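Local coordinates for serine--tRNA ligase (Pyrococcus horikoshii, PDB 2ZR2), which catalyses the ATP-dependent attachment of serine to tRNA(Ser), and probably also to tRNA(Sec), as a homodimeric class II aminoacyl-tRNA synthetase, at residues Tyr356-Trp361 with Arg369-Ala374; Glu328-Glu333 with Ser405-Thr410. All coordinates share one frame; numbering follows the deposited sequence.

Contact 1: residues Tyr356-Trp361 with Arg369-Ala374. With AMP (adenosine monophosphate), chain C; SO4 (sulfate ion), chain E.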
ATOM      1  N   TYR A 356      -6.949 -23.634 -11.256  1.00 55.04           N
ATOM      2  CA  TYR A 356      -7.276 -24.482 -10.119  1.00 56.94           C
ATOM      3  C   TYR A 356      -7.412 -23.570  -8.912  1.00 57.46           C
ATOM      4  O   TYR A 356      -6.566 -22.710  -8.703  1.00 61.21           O
ATOM      5  CB  TYR A 356      -6.150 -25.467  -9.834  1.00 62.65           C
ATOM      6  CG  TYR A 356      -6.022 -26.584 -10.828  1.00 68.55           C
ATOM      7  CD1 TYR A 356      -4.769 -26.977 -11.300  1.00 70.36           C
ATOM      8  CD2 TYR A 356      -7.145 -27.259 -11.294  1.00 69.35           C
ATOM      9  CE1 TYR A 356      -4.639 -28.017 -12.217  1.00 72.48           C
ATOM     10  CE2 TYR A 356      -7.025 -28.303 -12.212  1.00 74.93           C
ATOM     11  CZ  TYR A 356      -5.768 -28.673 -12.668  1.00 75.07           C
ATOM     12  OH  TYR A 356      -5.643 -29.691 -13.580  1.00 81.24           O
ATOM     13  N   ASP A 357      -8.464 -23.753  -8.119  1.00 55.10           N
ATOM     14  CA  ASP A 357      -8.671 -22.954  -6.908  1.00 53.69           C
ATOM     15  C   ASP A 357      -8.736 -23.905  -5.729  1.00 50.30           C
ATOM     16  O   ASP A 357      -9.224 -25.020  -5.860  1.00 54.75           O
ATOM     17  CB  ASP A 357     -10.010 -22.200  -6.941  1.00 56.17           C
ATOM     18  CG  ASP A 357      -9.994 -20.962  -7.825  1.00 64.32           C
ATOM     19  OD1 ASP A 357      -9.081 -20.805  -8.663  1.00 72.07           O
ATOM     20  OD2 ASP A 357     -10.931 -20.146  -7.684  1.00 55.70           O
ATOM     21  N   ILE A 358      -8.245 -23.473  -4.578  1.00 49.87           N
ATOM     22  CA  ILE A 358      -8.348 -24.288  -3.380  1.00 52.93           C
ATOM     23  C   ILE A 358      -9.445 -23.632  -2.555  1.00 59.87           C
ATOM     24  O   ILE A 358      -9.313 -22.473  -2.148  1.00 64.21           O
ATOM     25  CB  ILE A 358      -7.085 -24.266  -2.521  1.00 51.38           C
ATOM     26  CG1 ILE A 358      -5.893 -24.809  -3.307  1.00 53.26           C
ATOM     27  CG2 ILE A 358      -7.337 -25.090  -1.254  1.00 48.06           C
ATOM     28  CD1 ILE A 358      -4.599 -24.944  -2.478  1.00 32.47           C
ATOM     29  N   GLU A 359     -10.534 -24.353  -2.322  1.00 57.87           N
ATOM     30  CA  GLU A 359     -11.623 -23.809  -1.526  1.00 50.96           C
ATOM     31  C   GLU A 359     -11.580 -24.535  -0.209  1.00 51.65           C
ATOM     32  O   GLU A 359     -11.717 -25.756  -0.165  1.00 50.24           O
ATOM     33  CB  GLU A 359     -12.974 -24.022  -2.213  1.00 47.60           C
ATOM     34  CG  GLU A 359     -13.208 -23.095  -3.400  1.00 45.43           C
ATOM     35  CD  GLU A 359     -14.344 -23.554  -4.315  1.00 57.37           C
ATOM     36  OE1 GLU A 359     -14.577 -22.903  -5.361  1.00 61.28           O
ATOM     37  OE2 GLU A 359     -15.001 -24.570  -3.996  1.00 58.06           O
ATOM     38  N   ALA A 360     -11.363 -23.775   0.861  1.00 54.35           N
ATOM     39  CA  ALA A 360     -11.287 -24.339   2.201  1.00 52.45           C
ATOM     40  C   ALA A 360     -12.666 -24.554   2.785  1.00 55.19           C
ATOM     41  O   ALA A 360     -13.608 -23.819   2.474  1.00 55.05           O
ATOM     42  CB  ALA A 360     -10.502 -23.428   3.101  1.00 47.80           C
ATOM     43  N   TRP A 361     -12.777 -25.580   3.619  1.00 52.84           N
ATOM     44  CA  TRP A 361     -14.029 -25.888   4.285  1.00 48.62           C
ATOM     45  C   TRP A 361     -14.128 -24.900   5.445  1.00 48.43           C
ATOM     46  O   TRP A 361     -13.203 -24.795   6.256  1.00 48.19           O
ATOM     47  CB  TRP A 361     -14.042 -27.339   4.820  1.00 42.39           C
ATOM     48  CG  TRP A 361     -15.269 -27.593   5.650  1.00 45.10           C
ATOM     49  CD1 TRP A 361     -15.323 -27.793   7.008  1.00 48.93           C
ATOM     50  CD2 TRP A 361     -16.636 -27.493   5.206  1.00 45.33           C
ATOM     51  NE1 TRP A 361     -16.634 -27.813   7.437  1.00 49.98           N
ATOM     52  CE2 TRP A 361     -17.462 -27.634   6.354  1.00 56.61           C
ATOM     53  CE3 TRP A 361     -17.241 -27.291   3.953  1.00 31.31           C
ATOM     54  CZ2 TRP A 361     -18.875 -27.578   6.281  1.00 48.45           C
ATOM     55  CZ3 TRP A 361     -18.636 -27.234   3.880  1.00 41.28           C
ATOM     56  CH2 TRP A 361     -19.438 -27.379   5.041  1.00 46.12           C
ATOM     57  N   ARG A 369     -14.924 -22.155   0.730  1.00 53.47           N
ATOM     58  CA  ARG A 369     -14.680 -20.821   0.172  1.00 47.76           C
ATOM     59  C   ARG A 369     -13.277 -20.761  -0.416  1.00 48.00           C
ATOM     60  O   ARG A 369     -12.343 -21.366   0.122  1.00 45.00           O
ATOM     61  CB  ARG A 369     -14.822 -19.743   1.249  1.00 48.80           C
ATOM     62  CG  ARG A 369     -16.066 -19.836   2.098  1.00 49.33           C
ATOM     63  CD  ARG A 369     -17.301 -19.867   1.224  1.00 61.20           C
ATOM     64  NE  ARG A 369     -17.333 -18.777   0.248  1.00 67.22           N
ATOM     65  CZ  ARG A 369     -17.490 -17.488   0.547  1.00 65.48           C
ATOM     66  NH1 ARG A 369     -17.507 -16.595  -0.425  1.00 64.35           N
ATOM     67  NH2 ARG A 369     -17.622 -17.083   1.806  1.00 59.36           N
ATOM     68  N   GLU A 370     -13.125 -20.034  -1.521  1.00 48.29           N
ATOM     69  CA  GLU A 370     -11.819 -19.914  -2.154  1.00 45.42           C
ATOM     70  C   GLU A 370     -10.808 -19.366  -1.183  1.00 48.66           C
ATOM     71  O   GLU A 370     -11.070 -18.420  -0.444  1.00 48.96           O
ATOM     72  CB  GLU A 370     -11.858 -18.990  -3.365  1.00 46.92           C
ATOM     73  CG  GLU A 370     -10.482 -18.739  -3.955  1.00 46.11           C
ATOM     74  CD  GLU A 370     -10.486 -17.674  -5.022  1.00 55.66           C
ATOM     75  OE1 GLU A 370      -9.385 -17.215  -5.409  1.00 62.40           O
ATOM     76  OE2 GLU A 370     -11.589 -17.296  -5.475  1.00 63.79           O
ATOM     77  N   VAL A 371      -9.628 -19.961  -1.211  1.00 52.44           N
ATOM     78  CA  VAL A 371      -8.576 -19.534  -0.337  1.00 46.24           C
ATOM     79  C   VAL A 371      -7.277 -19.351  -1.165  1.00 46.88           C
ATOM     80  O   VAL A 371      -6.381 -18.621  -0.765  1.00 42.01           O
ATOM     81  CB  VAL A 371      -8.475 -20.550   0.811  1.00 47.24           C
ATOM     82  CG1 VAL A 371      -7.435 -21.610   0.507  1.00 36.99           C
ATOM     83  CG2 VAL A 371      -8.252 -19.822   2.114  1.00 52.92           C
ATOM     84  N   VAL A 372      -7.175 -20.014  -2.316  1.00 44.95           N
ATOM     85  CA  VAL A 372      -6.016 -19.819  -3.202  1.00 52.26           C
ATOM     86  C   VAL A 372      -6.397 -20.086  -4.646  1.00 53.39           C
ATOM     87  O   VAL A 372      -7.366 -20.785  -4.930  1.00 52.15           O
ATOM     88  CB  VAL A 372      -4.747 -20.709  -2.871  1.00 48.37           C
ATOM     89  CG1 VAL A 372      -4.790 -21.213  -1.465  1.00 49.69           C
ATOM     90  CG2 VAL A 372      -4.597 -21.824  -3.871  1.00 39.12           C
ATOM     91  N   SER A 373      -5.627 -19.520  -5.564  1.00 57.49           N
ATOM     92  CA  SER A 373      -5.900 -19.726  -6.975  1.00 56.47           C
ATOM     93  C   SER A 373      -4.612 -19.822  -7.811  1.00 58.45           C
ATOM     94  O   SER A 373      -3.717 -18.978  -7.696  1.00 63.42           O
ATOM     95  CB  SER A 373      -6.795 -18.605  -7.482  1.00 45.64           C
ATOM     96  OG  SER A 373      -7.222 -18.889  -8.796  1.00 59.17           O
ATOM     97  N   ALA A 374      -4.526 -20.874  -8.629  1.00 59.16           N
ATOM     98  CA  ALA A 374      -3.372 -21.123  -9.498  1.00 57.24           C
ATOM     99  C   ALA A 374      -3.800 -21.070 -10.964  1.00 59.64           C
ATOM    100  O   ALA A 374      -4.687 -21.806 -11.387  1.00 58.45           O
ATOM    101  CB  ALA A 374      -2.768 -22.488  -9.188  1.00 57.06           C
TER
HETATM  102  P   AMP C1001      -6.920 -13.622  -7.311  1.00 71.95           P
HETATM  103  O1P AMP C1001      -6.693 -14.996  -7.799  1.00 73.42           O
HETATM  104  O2P AMP C1001      -5.715 -12.571  -7.167  1.00 63.86           O
HETATM  105  O3P AMP C1001      -8.369 -12.893  -7.402  1.00 59.10           O
HETATM  106  O5' AMP C1001      -7.037 -13.884  -5.715  1.00 57.68           O
HETATM  107  C5' AMP C1001      -6.227 -14.876  -5.079  1.00 51.93           C
HETATM  108  C4' AMP C1001      -6.513 -14.943  -3.586  1.00 48.03           C
HETATM  109  O4' AMP C1001      -6.352 -13.648  -2.975  1.00 58.02           O
HETATM  110  C3' AMP C1001      -7.955 -15.336  -3.277  1.00 61.37           C
HETATM  111  O3' AMP C1001      -8.097 -16.754  -3.377  1.00 52.22           O
HETATM  112  C2' AMP C1001      -8.021 -14.953  -1.819  1.00 59.38           C
HETATM  113  O2' AMP C1001      -7.307 -15.904  -1.024  1.00 60.25           O
HETATM  114  C1' AMP C1001      -7.291 -13.596  -1.820  1.00 57.25           C
HETATM  115  N9  AMP C1001      -8.253 -12.480  -2.059  1.00 52.69           N
HETATM  116  C8  AMP C1001      -8.696 -12.040  -3.252  1.00 44.29           C
HETATM  117  N7  AMP C1001      -9.506 -10.994  -3.059  1.00 50.12           N
HETATM  118  C5  AMP C1001      -9.580 -10.775  -1.749  1.00 55.89           C
HETATM  119  C6  AMP C1001     -10.251  -9.844  -0.961  1.00 51.63           C
HETATM  120  N6  AMP C1001     -11.016  -8.922  -1.521  1.00 56.81           N
HETATM  121  N1  AMP C1001     -10.109  -9.883   0.385  1.00 64.89           N
HETATM  122  C2  AMP C1001      -9.329 -10.804   0.971  1.00 59.57           C
HETATM  123  N3  AMP C1001      -8.676 -11.708   0.233  1.00 47.83           N
HETATM  124  C4  AMP C1001      -8.787 -11.715  -1.115  1.00 52.02           C
HETATM  125  S   SO4 E2003     -20.162 -13.671   0.559  1.00119.93           S
HETATM  126  O1  SO4 E2003     -19.752 -12.272   0.780  1.00123.09           O
HETATM  127  O2  SO4 E2003     -20.097 -14.397   1.846  1.00117.79           O
HETATM  128  O3  SO4 E2003     -21.534 -13.726   0.019  1.00113.91           O
HETATM  129  O4  SO4 E2003     -19.243 -14.282  -0.417  1.00119.89           O
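Ser373 OG donates to Asp357 OD1 at 2.7 Å, reaching that oxygen from above the carboxylate plane. Asp357 turns CG opposite its own carbonyl carbon (chi1 -77°), which swings the acid across to the neighbouring strand. Its other oxygen, OD2, lies 3.7 Å from Glu370 OE2, a contact of like charges with the carboxylate planes 36° apart. With an alanine at Asp357, the Ser373 hydroxyl would probably lose this acceptor and be freer to turn. Extended Glu370 is long enough to carry OE1 to the AMP ribose, where it accepts from O3', though the modelled separation is doubtfully short; Val371 O takes a weak bond from O2'. On the sheet's other face, Ile358 CG1 packs on Val372 CG2, branched side chains that suit a buried strand. Beneath these groups the backbones pair antiparallel. Ile358 O accepts from both Val371 N (2.7 Å) and Val372 N (3.3 Å), the mark of a classic beta bulge; beyond it Glu359 pairs with Glu370, and Ala360 and Arg369 form the next hydrogen-bonded pair. Bent Arg369 sends NH1 to a sulfate, probably from the crystallisation liquor, 2.9 Å from its O4, while NH2 bonds Gln365. This bulged hairpin belongs to the antiparallel sheet of the class II synthetase core, and its strand 367-378 borders the bound AMP, consistent with a role in the ATP site.

Contact 2: residues Glu328-Glu333 with Ser405-Thr410. With AMP (adenosine monophosphate), chain C.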
ATOM      1  N   GLU A 328      -1.341 -26.387  -1.849  1.00 58.30           N
ATOM      2  CA  GLU A 328      -2.037 -27.464  -1.140  1.00 56.77           C
ATOM      3  C   GLU A 328      -1.245 -27.950   0.078  1.00 56.55           C
ATOM      4  O   GLU A 328      -1.820 -28.207   1.147  1.00 48.23           O
ATOM      5  CB  GLU A 328      -2.285 -28.653  -2.076  1.00 58.03           C
ATOM      6  CG  GLU A 328      -3.317 -28.410  -3.160  1.00 66.21           C
ATOM      7  CD  GLU A 328      -3.626 -29.656  -3.957  1.00 71.01           C
ATOM      8  OE1 GLU A 328      -3.965 -30.682  -3.325  1.00 73.03           O
ATOM      9  OE2 GLU A 328      -3.538 -29.607  -5.209  1.00 73.33           O
ATOM     10  N   GLU A 329       0.070 -28.080  -0.093  1.00 50.33           N
ATOM     11  CA  GLU A 329       0.922 -28.532   0.982  1.00 54.56           C
ATOM     12  C   GLU A 329       0.813 -27.630   2.189  1.00 57.73           C
ATOM     13  O   GLU A 329       0.731 -28.104   3.333  1.00 56.95           O
ATOM     14  CB  GLU A 329       2.372 -28.587   0.528  1.00 67.04           C
ATOM     15  CG  GLU A 329       2.753 -29.862  -0.206  1.00 80.58           C
ATOM     16  CD  GLU A 329       4.229 -29.901  -0.560  1.00 84.17           C
ATOM     17  OE1 GLU A 329       5.060 -29.668   0.345  1.00 87.14           O
ATOM     18  OE2 GLU A 329       4.558 -30.169  -1.736  1.00 83.04           O
ATOM     19  N   LEU A 330       0.803 -26.327   1.947  1.00 54.58           N
ATOM     20  CA  LEU A 330       0.722 -25.386   3.053  1.00 55.90           C
ATOM     21  C   LEU A 330      -0.517 -25.586   3.905  1.00 56.09           C
ATOM     22  O   LEU A 330      -0.422 -25.697   5.138  1.00 48.00           O
ATOM     23  CB  LEU A 330       0.762 -23.957   2.530  1.00 53.77           C
ATOM     24  CG  LEU A 330       2.071 -23.685   1.803  1.00 55.67           C
ATOM     25  CD1 LEU A 330       2.017 -22.304   1.168  1.00 51.98           C
ATOM     26  CD2 LEU A 330       3.229 -23.828   2.788  1.00 47.69           C
ATOM     27  N   PHE A 331      -1.674 -25.650   3.246  1.00 51.95           N
ATOM     28  CA  PHE A 331      -2.926 -25.814   3.964  1.00 49.63           C
ATOM     29  C   PHE A 331      -3.052 -27.133   4.676  1.00 51.32           C
ATOM     30  O   PHE A 331      -3.721 -27.228   5.710  1.00 58.39           O
ATOM     31  CB  PHE A 331      -4.094 -25.551   3.034  1.00 48.74           C
ATOM     32  CG  PHE A 331      -4.307 -24.092   2.779  1.00 49.62           C
ATOM     33  CD1 PHE A 331      -5.233 -23.374   3.530  1.00 44.81           C
ATOM     34  CD2 PHE A 331      -3.522 -23.416   1.841  1.00 32.10           C
ATOM     35  CE1 PHE A 331      -5.377 -22.003   3.356  1.00 46.91           C
ATOM     36  CE2 PHE A 331      -3.653 -22.057   1.660  1.00 34.81           C
ATOM     37  CZ  PHE A 331      -4.583 -21.338   2.419  1.00 45.59           C
ATOM     38  N   GLN A 332      -2.402 -28.157   4.145  1.00 54.53           N
ATOM     39  CA  GLN A 332      -2.413 -29.436   4.826  1.00 55.32           C
ATOM     40  C   GLN A 332      -1.608 -29.258   6.122  1.00 53.36           C
ATOM     41  O   GLN A 332      -2.064 -29.640   7.199  1.00 58.69           O
ATOM     42  CB  GLN A 332      -1.800 -30.504   3.939  1.00 55.97           C
ATOM     43  CG  GLN A 332      -2.702 -30.884   2.800  1.00 60.65           C
ATOM     44  CD  GLN A 332      -2.022 -31.793   1.812  1.00 61.45           C
ATOM     45  OE1 GLN A 332      -0.990 -32.392   2.115  1.00 57.89           O
ATOM     46  NE2 GLN A 332      -2.605 -31.914   0.621  1.00 57.66           N
ATOM     47  N   GLU A 333      -0.427 -28.655   6.035  1.00 48.22           N
ATOM     48  CA  GLU A 333       0.365 -28.433   7.244  1.00 56.24           C
ATOM     49  C   GLU A 333      -0.403 -27.538   8.230  1.00 59.74           C
ATOM     50  O   GLU A 333      -0.276 -27.653   9.458  1.00 61.48           O
ATOM     51  CB  GLU A 333       1.712 -27.805   6.881  1.00 59.17           C
ATOM     52  CG  GLU A 333       2.552 -28.691   5.960  1.00 71.15           C
ATOM     53  CD  GLU A 333       4.035 -28.355   5.991  1.00 78.27           C
ATOM     54  OE1 GLU A 333       4.489 -27.465   5.225  1.00 80.08           O
ATOM     55  OE2 GLU A 333       4.747 -28.987   6.801  1.00 82.67           O
ATOM     56  N   SER A 405       0.178 -18.294  -8.586  1.00 48.06           N
ATOM     57  CA  SER A 405      -0.636 -19.021  -7.651  1.00 47.59           C
ATOM     58  C   SER A 405      -0.435 -18.488  -6.263  1.00 50.39           C
ATOM     59  O   SER A 405       0.671 -18.151  -5.849  1.00 50.06           O
ATOM     60  CB  SER A 405      -0.284 -20.500  -7.674  1.00 52.50           C
ATOM     61  OG  SER A 405      -0.899 -21.174  -6.590  1.00 50.72           O
ATOM     62  N   THR A 406      -1.529 -18.404  -5.539  1.00 54.82           N
ATOM     63  CA  THR A 406      -1.472 -17.932  -4.179  1.00 52.18           C
ATOM     64  C   THR A 406      -0.600 -18.925  -3.448  1.00 48.40           C
ATOM     65  O   THR A 406      -0.479 -20.066  -3.876  1.00 54.82           O
ATOM     66  CB  THR A 406      -2.876 -17.976  -3.555  1.00 51.08           C
ATOM     67  OG1 THR A 406      -3.795 -17.314  -4.423  1.00 52.85           O
ATOM     68  CG2 THR A 406      -2.895 -17.309  -2.192  1.00 48.08           C
ATOM     69  N   ALA A 407       0.049 -18.480  -2.383  1.00 49.10           N
ATOM     70  CA  ALA A 407       0.812 -19.384  -1.524  1.00 49.48           C
ATOM     71  C   ALA A 407      -0.106 -19.267  -0.309  1.00 51.57           C
ATOM     72  O   ALA A 407      -0.730 -20.231   0.126  1.00 53.18           O
ATOM     73  CB  ALA A 407       2.188 -18.833  -1.215  1.00 43.67           C
ATOM     74  N   ILE A 408      -0.209 -18.048   0.205  1.00 50.35           N
ATOM     75  CA  ILE A 408      -1.094 -17.756   1.311  1.00 47.01           C
ATOM     76  C   ILE A 408      -1.474 -16.289   1.294  1.00 52.41           C
ATOM     77  O   ILE A 408      -0.625 -15.400   1.190  1.00 50.55           O
ATOM     78  CB  ILE A 408      -0.468 -18.047   2.668  1.00 40.29           C
ATOM     79  CG1 ILE A 408      -0.369 -19.550   2.881  1.00 45.79           C
ATOM     80  CG2 ILE A 408      -1.333 -17.440   3.776  1.00 42.54           C
ATOM     81  CD1 ILE A 408       0.276 -19.925   4.219  1.00 50.50           C
ATOM     82  N   ALA A 409      -2.772 -16.045   1.362  1.00 48.52           N
ATOM     83  CA  ALA A 409      -3.274 -14.696   1.423  1.00 43.26           C
ATOM     84  C   ALA A 409      -3.735 -14.758   2.872  1.00 44.54           C
ATOM     85  O   ALA A 409      -4.671 -15.474   3.201  1.00 43.22           O
ATOM     86  CB  ALA A 409      -4.433 -14.531   0.471  1.00 42.92           C
ATOM     87  N   THR A 410      -3.036 -14.043   3.743  1.00 49.00           N
ATOM     88  CA  THR A 410      -3.331 -14.074   5.168  1.00 48.11           C
ATOM     89  C   THR A 410      -4.789 -13.869   5.546  1.00 45.93           C
ATOM     90  O   THR A 410      -5.318 -14.605   6.377  1.00 51.58           O
ATOM     91  CB  THR A 410      -2.432 -13.076   5.947  1.00 51.39           C
ATOM     92  OG1 THR A 410      -2.645 -11.741   5.465  1.00 59.91           O
ATOM     93  CG2 THR A 410      -0.966 -13.442   5.772  1.00 45.93           C
TER
HETATM   94  P   AMP C1001      -6.920 -13.622  -7.311  1.00 71.95           P
HETATM   95  O1P AMP C1001      -6.693 -14.996  -7.799  1.00 73.42           O
HETATM   96  O2P AMP C1001      -5.715 -12.571  -7.167  1.00 63.86           O
HETATM   97  O3P AMP C1001      -8.369 -12.893  -7.402  1.00 59.10           O
HETATM   98  O5' AMP C1001      -7.037 -13.884  -5.715  1.00 57.68           O
HETATM   99  C5' AMP C1001      -6.227 -14.876  -5.079  1.00 51.93           C
HETATM  100  C4' AMP C1001      -6.513 -14.943  -3.586  1.00 48.03           C
HETATM  101  O4' AMP C1001      -6.352 -13.648  -2.975  1.00 58.02           O
HETATM  102  C3' AMP C1001      -7.955 -15.336  -3.277  1.00 61.37           C
HETATM  103  O3' AMP C1001      -8.097 -16.754  -3.377  1.00 52.22           O
HETATM  104  C2' AMP C1001      -8.021 -14.953  -1.819  1.00 59.38           C
HETATM  105  O2' AMP C1001      -7.307 -15.904  -1.024  1.00 60.25           O
HETATM  106  C1' AMP C1001      -7.291 -13.596  -1.820  1.00 57.25           C
HETATM  107  N9  AMP C1001      -8.253 -12.480  -2.059  1.00 52.69           N
HETATM  108  C8  AMP C1001      -8.696 -12.040  -3.252  1.00 44.29           C
HETATM  109  N7  AMP C1001      -9.506 -10.994  -3.059  1.00 50.12           N
HETATM  110  C5  AMP C1001      -9.580 -10.775  -1.749  1.00 55.89           C
HETATM  111  C6  AMP C1001     -10.251  -9.844  -0.961  1.00 51.63           C
HETATM  112  N6  AMP C1001     -11.016  -8.922  -1.521  1.00 56.81           N
HETATM  113  N1  AMP C1001     -10.109  -9.883   0.385  1.00 64.89           N
HETATM  114  C2  AMP C1001      -9.329 -10.804   0.971  1.00 59.57           C
HETATM  115  N3  AMP C1001      -8.676 -11.708   0.233  1.00 47.83           N
HETATM  116  C4  AMP C1001      -8.787 -11.715  -1.115  1.00 52.02           C
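Leu330 projects from the helix into the bend of the chain at Ala407, where its CD1 methyl sits 3.6 Å from Ala407 O and 4.2 Å from Ala407 CB. The same methyl meets Ile408 CG1 at 4.0 Å, making one bump against a hollow formed by a carbonyl, a small methyl and an aliphatic branch. Alanine suits the floor of this hollow because its short side chain lets the leucine come close to the backbone. Phe331, the next residue on the helix, turns its ring edge to the same carbonyl: CE2 lies 3.8 Å from Ala407 O, which is near the ring plane. Ile408 CG1 approaches the ring obliquely, 4.3 Å from Phe331 CE2. Ala407 and Ile408 both face Val305, a classic beta bulge, at the corner the leucine meets, and Ala409 then occupies the N-cap position of helix 410-420; this strand-then-helix unit corresponds to motif 3 of class II synthetases. Ile408 holds CG1 beside its backbone N (chi1 -72°), placing that branch against the leucine, while Phe202 of helix 190-209 packs on both residues. On the AMP side, Thr406 OG1 is hydrogen-bonded to Ser373 N and merely packs near the nucleotide C5', at 3.5 Å, and the small CB of Ala409 lies 3.5 Å from the AMP O2'.

In the fold
After the N-terminal helical arm and the first strands of the core, the chain reaches helix 316-333, crosses the short strand 338-342 and enters strand 354-362. Contact 1 closes the shorter of the two loops, a hairpin with only seven residues between its segments. The chain then runs through helix 380-385 and strand 387-390 before strand 398-406 brings it back to the helix, so contact 2 closes a wider loop that encloses contact 1 without crossing it. Strands 367-378 and 398-406 lie side by side in the sheet. Phe331 packs on Val371 and Val372, joining the helix to the hairpin. Both contacts touch AMP.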